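Local structure of metallo-carboxypeptidase (Pseudomonas aeruginosa, 4A39) at residues 18-26 with 223-231. The protein is a zinc-dependent peptidase of the M14 family that probably removes residues from the carboxyl end of peptide or protein substrates. Sequence-based numbering, arbitrary orientation.
With GEM ((2-guanidinoethylmercapto)succinic acid), chain D.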
ATOM      1  N   ALA A  18      10.435   2.661 -19.660  1.00  8.21           N
ATOM      2  CA  ALA A  18       9.995   2.150 -18.365  1.00  8.23           C
ATOM      3  C   ALA A  18      10.865   0.970 -17.949  1.00  8.90           C
ATOM      4  O   ALA A  18      10.418   0.095 -17.207  1.00  9.24           O
ATOM      5  CB  ALA A  18       8.538   1.718 -18.445  1.00  8.91           C
ATOM      6  N   ASP A  19      12.107   0.963 -18.424  1.00 10.54           N
ATOM      7  CA  ASP A  19      13.053  -0.109 -18.130  1.00 11.22           C
ATOM      8  C   ASP A  19      13.757   0.094 -16.792  1.00 10.03           C
ATOM      9  O   ASP A  19      14.973   0.290 -16.730  1.00  9.74           O
ATOM     10  CB  ASP A  19      14.080  -0.223 -19.267  1.00 12.69           C
ATOM     11  CG  ASP A  19      14.895   1.049 -19.461  1.00 15.05           C
ATOM     12  OD1 ASP A  19      14.327   2.156 -19.342  1.00 14.92           O
ATOM     13  OD2 ASP A  19      16.109   0.938 -19.749  1.00 17.20           O
ATOM     14  N   PHE A  20      12.975   0.043 -15.721  1.00  8.96           N
ATOM     15  CA  PHE A  20      13.491   0.218 -14.370  1.00  7.98           C
ATOM     16  C   PHE A  20      12.503  -0.300 -13.327  1.00  7.77           C
ATOM     17  O   PHE A  20      11.376  -0.677 -13.652  1.00  6.61           O
ATOM     18  CB  PHE A  20      13.813   1.699 -14.113  1.00  8.20           C
ATOM     19  CG  PHE A  20      12.723   2.646 -14.535  1.00  7.81           C
ATOM     20  CD1 PHE A  20      11.550   2.762 -13.793  1.00  7.78           C
ATOM     21  CD2 PHE A  20      12.866   3.418 -15.686  1.00  9.84           C
ATOM     22  CE1 PHE A  20      10.534   3.633 -14.194  1.00  7.08           C
ATOM     23  CE2 PHE A  20      11.859   4.291 -16.095  1.00  8.48           C
ATOM     24  CZ  PHE A  20      10.691   4.399 -15.348  1.00  8.74           C
ATOM     25  N   ASP A  21      12.945  -0.316 -12.072  1.00  5.96           N
ATOM     26  CA  ASP A  21      12.141  -0.793 -10.947  1.00  7.27           C
ATOM     27  C   ASP A  21      10.737  -0.180 -10.927  1.00  7.26           C
ATOM     28  O   ASP A  21      10.589   1.037 -10.832  1.00 10.74           O
ATOM     29  CB  ASP A  21      12.869  -0.462  -9.642  1.00  6.90           C
ATOM     30  CG  ASP A  21      12.216  -1.089  -8.425  1.00 10.18           C
ATOM     31  OD1 ASP A  21      10.971  -1.099  -8.350  1.00 10.61           O
ATOM     32  OD2 ASP A  21      12.956  -1.559  -7.533  1.00  8.92           O
ATOM     33  N   SER A  22       9.722  -1.043 -11.009  1.00  6.06           N
ATOM     34  CA  SER A  22       8.300  -0.669 -10.999  1.00  6.84           C
ATOM     35  C   SER A  22       7.833   0.057 -12.253  1.00  5.84           C
ATOM     36  O   SER A  22       6.726   0.598 -12.296  1.00  4.24           O
ATOM     37  CB  SER A  22       7.948   0.174  -9.760  1.00  6.88           C
ATOM     38  OG  SER A  22       8.353   1.526  -9.885  1.00  9.45           O
ATOM     39  N   GLY A  23       8.673   0.065 -13.280  1.00  4.23           N
ATOM     40  CA  GLY A  23       8.285   0.719 -14.514  1.00  3.48           C
ATOM     41  C   GLY A  23       7.150  -0.012 -15.212  1.00  4.55           C
ATOM     42  O   GLY A  23       7.064  -1.241 -15.169  1.00  5.19           O
ATOM     43  N   ASN A  24       6.261   0.747 -15.840  1.00  3.80           N
ATOM     44  CA  ASN A  24       5.148   0.164 -16.583  1.00  4.68           C
ATOM     45  C   ASN A  24       4.571   1.122 -17.615  1.00  5.08           C
ATOM     46  O   ASN A  24       3.958   2.140 -17.271  1.00  5.61           O
ATOM     47  CB  ASN A  24       4.015  -0.284 -15.650  1.00  5.46           C
ATOM     48  CG  ASN A  24       2.864  -0.941 -16.407  1.00  4.73           C
ATOM     49  OD1 ASN A  24       2.478  -0.486 -17.485  1.00  5.62           O
ATOM     50  ND2 ASN A  24       2.304  -2.005 -15.840  1.00  6.23           N
ATOM     51  N   ILE A  25       4.779   0.787 -18.884  1.00  6.20           N
ATOM     52  CA  ILE A  25       4.243   1.566 -19.993  1.00  5.99           C
ATOM     53  C   ILE A  25       4.681   0.956 -21.319  1.00  5.26           C
ATOM     54  O   ILE A  25       5.721   0.297 -21.399  1.00  5.68           O
ATOM     55  CB  ILE A  25       4.714   3.047 -19.957  1.00  5.24           C
ATOM     56  CG1 ILE A  25       3.667   3.944 -20.625  1.00  5.63           C
ATOM     57  CG2 ILE A  25       6.031   3.213 -20.699  1.00  6.90           C
ATOM     58  CD1 ILE A  25       2.390   4.074 -19.831  1.00  4.89           C
ATOM     59  N   GLN A  26       3.860   1.173 -22.343  1.00  5.30           N
ATOM     60  CA  GLN A  26       4.140   0.730 -23.705  1.00  5.95           C
ATOM     61  C   GLN A  26       4.018   2.008 -24.527  1.00  6.12           C
ATOM     62  O   GLN A  26       3.000   2.694 -24.455  1.00  6.56           O
ATOM     63  CB  GLN A  26       3.104  -0.299 -24.183  1.00  6.11           C
ATOM     64  CG  GLN A  26       3.180  -1.660 -23.475  1.00  6.52           C
ATOM     65  CD  GLN A  26       4.339  -2.524 -23.948  1.00  9.00           C
ATOM     66  OE1 GLN A  26       5.456  -2.044 -24.128  1.00 12.46           O
ATOM     67  NE2 GLN A  26       4.075  -3.818 -24.131  1.00 10.12           N
ATOM     68  N   ASP A 223       8.220  -9.209  -6.089  1.00  6.96           N
ATOM     69  CA  ASP A 223       8.261  -9.517  -7.520  1.00  6.40           C
ATOM     70  C   ASP A 223       7.317  -8.591  -8.282  1.00  5.83           C
ATOM     71  O   ASP A 223       7.703  -7.970  -9.269  1.00  5.05           O
ATOM     72  CB  ASP A 223       7.846 -10.966  -7.791  1.00  6.72           C
ATOM     73  CG  ASP A 223       8.784 -11.977  -7.167  1.00  5.43           C
ATOM     74  OD1 ASP A 223       9.894 -11.596  -6.735  1.00  7.47           O
ATOM     75  OD2 ASP A 223       8.405 -13.167  -7.126  1.00  7.11           O
ATOM     76  N   GLY A 224       6.075  -8.511  -7.820  1.00  4.87           N
ATOM     77  CA  GLY A 224       5.102  -7.658  -8.480  1.00  4.76           C
ATOM     78  C   GLY A 224       5.508  -6.195  -8.485  1.00  5.11           C
ATOM     79  O   GLY A 224       5.352  -5.513  -9.492  1.00  5.86           O
ATOM     80  N   ALA A 225       6.017  -5.705  -7.358  1.00  5.45           N
ATOM     81  CA  ALA A 225       6.427  -4.309  -7.272  1.00  5.80           C
ATOM     82  C   ALA A 225       7.535  -4.006  -8.278  1.00  5.97           C
ATOM     83  O   ALA A 225       7.423  -3.075  -9.075  1.00  4.29           O
ATOM     84  CB  ALA A 225       6.891  -3.984  -5.854  1.00  6.31           C
ATOM     85  N   PHE A 226       8.594  -4.807  -8.254  1.00  5.86           N
ATOM     86  CA  PHE A 226       9.712  -4.604  -9.168  1.00  6.42           C
ATOM     87  C   PHE A 226       9.282  -4.616 -10.636  1.00  7.68           C
ATOM     88  O   PHE A 226       9.776  -3.824 -11.442  1.00  5.72           O
ATOM     89  CB  PHE A 226      10.778  -5.680  -8.946  1.00  5.94           C
ATOM     90  CG  PHE A 226      11.939  -5.570  -9.884  1.00  8.14           C
ATOM     91  CD1 PHE A 226      12.911  -4.593  -9.697  1.00  8.21           C
ATOM     92  CD2 PHE A 226      12.043  -6.422 -10.979  1.00  8.74           C
ATOM     93  CE1 PHE A 226      13.974  -4.463 -10.596  1.00  9.17           C
ATOM     94  CE2 PHE A 226      13.097  -6.301 -11.881  1.00  9.82           C
ATOM     95  CZ  PHE A 226      14.064  -5.320 -11.689  1.00  9.17           C
ATOM     96  N   HIS A 227       8.366  -5.513 -10.987  1.00  5.76           N
ATOM     97  CA  HIS A 227       7.916  -5.615 -12.373  1.00  6.25           C
ATOM     98  C   HIS A 227       6.843  -4.624 -12.789  1.00  7.09           C
ATOM     99  O   HIS A 227       6.346  -4.672 -13.916  1.00  6.22           O
ATOM    100  CB  HIS A 227       7.450  -7.039 -12.671  1.00  8.42           C
ATOM    101  CG  HIS A 227       8.581  -7.995 -12.892  1.00 10.09           C
ATOM    102  ND1 HIS A 227       8.872  -9.022 -12.021  1.00 11.86           N
ATOM    103  CD2 HIS A 227       9.527  -8.037 -13.858  1.00 10.89           C
ATOM    104  CE1 HIS A 227       9.952  -9.657 -12.442  1.00 12.71           C
ATOM    105  NE2 HIS A 227      10.370  -9.079 -13.554  1.00 15.04           N
ATOM    106  N   GLY A 228       6.492  -3.715 -11.888  1.00  6.99           N
ATOM    107  CA  GLY A 228       5.478  -2.729 -12.216  1.00  5.71           C
ATOM    108  C   GLY A 228       4.082  -3.305 -12.375  1.00  5.56           C
ATOM    109  O   GLY A 228       3.278  -2.774 -13.136  1.00  4.40           O
ATOM    110  N   ASN A 229       3.806  -4.394 -11.662  1.00  5.12           N
ATOM    111  CA  ASN A 229       2.497  -5.045 -11.686  1.00  5.59           C
ATOM    112  C   ASN A 229       1.534  -4.216 -10.844  1.00  5.47           C
ATOM    113  O   ASN A 229       1.957  -3.359 -10.068  1.00  5.97           O
ATOM    114  CB  ASN A 229       2.557  -6.434 -11.037  1.00  5.49           C
ATOM    115  CG  ASN A 229       2.873  -7.551 -12.014  1.00  7.52           C
ATOM    116  OD1 ASN A 229       2.840  -8.729 -11.635  1.00  8.36           O
ATOM    117  ND2 ASN A 229       3.174  -7.207 -13.259  1.00  3.93           N
ATOM    118  N   LEU A 230       0.244  -4.506 -10.974  1.00  6.02           N
ATOM    119  CA  LEU A 230      -0.778  -3.818 -10.197  1.00  5.79           C
ATOM    120  C   LEU A 230      -1.359  -4.722  -9.121  1.00  5.62           C
ATOM    121  O   LEU A 230      -1.376  -4.386  -7.934  1.00  4.99           O
ATOM    122  CB  LEU A 230      -1.950  -3.381 -11.090  1.00  6.49           C
ATOM    123  CG  LEU A 230      -3.250  -3.120 -10.306  1.00  4.91           C
ATOM    124  CD1 LEU A 230      -3.129  -1.810  -9.528  1.00  7.30           C
ATOM    125  CD2 LEU A 230      -4.441  -3.071 -11.248  1.00  9.59           C
ATOM    126  N   ARG A 231      -1.794  -5.898  -9.562  1.00  6.62           N
ATOM    127  CA  ARG A 231      -2.522  -6.829  -8.715  1.00  5.63           C
ATOM    128  C   ARG A 231      -1.935  -8.164  -8.274  1.00  4.89           C
ATOM    129  O   ARG A 231      -2.140  -8.586  -7.131  1.00  7.43           O
ATOM    130  CB  ARG A 231      -3.844  -7.114  -9.427  1.00  5.42           C
ATOM    131  CG  ARG A 231      -4.900  -7.801  -8.604  1.00  5.00           C
ATOM    132  CD  ARG A 231      -5.575  -6.805  -7.704  1.00  6.83           C
ATOM    133  NE  ARG A 231      -6.541  -7.465  -6.841  1.00  7.42           N
ATOM    134  CZ  ARG A 231      -7.188  -6.869  -5.848  1.00  9.92           C
ATOM    135  NH1 ARG A 231      -6.979  -5.581  -5.588  1.00 10.45           N
ATOM    136  NH2 ARG A 231      -8.029  -7.570  -5.101  1.00  7.65           N
TER
HETATM  137  C8  GEM D1377      -9.400  -5.352  -1.075  1.00 20.65           C
HETATM  138  S7  GEM D1377      -8.459  -5.421   0.493  1.00 27.79           S
HETATM  139  C6  GEM D1377      -9.826  -5.601   1.696  1.00 21.99           C
HETATM  140  C5  GEM D1377     -11.147  -4.961   1.262  1.00 19.59           C
HETATM  141  N3  GEM D1377     -11.757  -5.731   0.169  1.00 18.95           N
HETATM  142  C1  GEM D1377     -12.917  -6.352   0.373  1.00 17.79           C
HETATM  143  N4  GEM D1377     -13.501  -6.277   1.567  1.00 18.93           N
HETATM  144  N2  GEM D1377     -13.490  -7.053  -0.600  1.00 18.70           N
HETATM  145  C9  GEM D1377      -8.980  -6.470  -2.032  1.00 19.23           C
HETATM  146  O14 GEM D1377      -8.165  -7.322  -1.609  1.00 16.11           O
HETATM  147  O15 GEM D1377      -9.486  -6.450  -3.172  1.00 18.70           O
HETATM  148  C10 GEM D1377      -9.251  -3.984  -1.743  1.00 17.72           C
HETATM  149  C11 GEM D1377      -7.796  -3.684  -2.112  1.00 15.49           C
HETATM  150  O12 GEM D1377      -7.315  -2.596  -1.724  1.00  9.14           O
HETATM  151  O13 GEM D1377      -7.199  -4.544  -2.792  1.00 12.44           O
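Ser22 and Asn24 reach Phe226 and Gly228 through two hydrogen bonds, a compact example of how a loop of one domain can dock on the end of a helix in another: Ser22 takes the carbonyl of Phe226, in the last turn of the helix, and Asn24 that of Gly228, in the turn that follows. Ser22 N gives its hydrogen to Phe226 O at 2.8 Å, approaching from above the carbonyl plane. The second bond, from Asn24 ND2 to Gly228 O at 3.0 Å, is almost straight (172°), and the acceptor lies in the plane of the amide. With CG anti to the backbone N (chi1 -178°), the Asn24 amide is carried across to Gly228 O, just past the helix, while its OD1 accepts from Arg41 N; both ends of this buried amide are thus engaged and its rotation is fixed.

Carbon-oxygen and van der Waals contacts surround these bonds. The CA-H of Ser22 rests on Ala225 O, 3.2 Å from CA to O. Gly228 adopts positive phi, and its CA lies 3.6 Å from Ser22 O and 3.7 Å from Gly23 O. OD2 of Asp21 sits at the edge of the Phe226 ring, near its plane, 3.7 Å from CD1, with the carboxylate turned 72° against the ring. That oxygen is hydrogen-bonded to Arg128 N, which probably helps keep the carboxylate beside the ring.

Beyond Gly228 the chain runs on to the ligand pocket, where Arg231, its NE salt-bridged to Asp238, grips both carboxylates of (2-guanidinoethylmercapto)succinic acid: NH2 meets GEM O15 in plane at 2.7 Å, and NH1 bonds GEM O13.

Two turn motifs are therefore docked together: the type II beta turn from Phe20 to Gly23 sits against the Schellman motif ending helix 222-226, joining the N-terminal domain to the zinc carboxypeptidase domain.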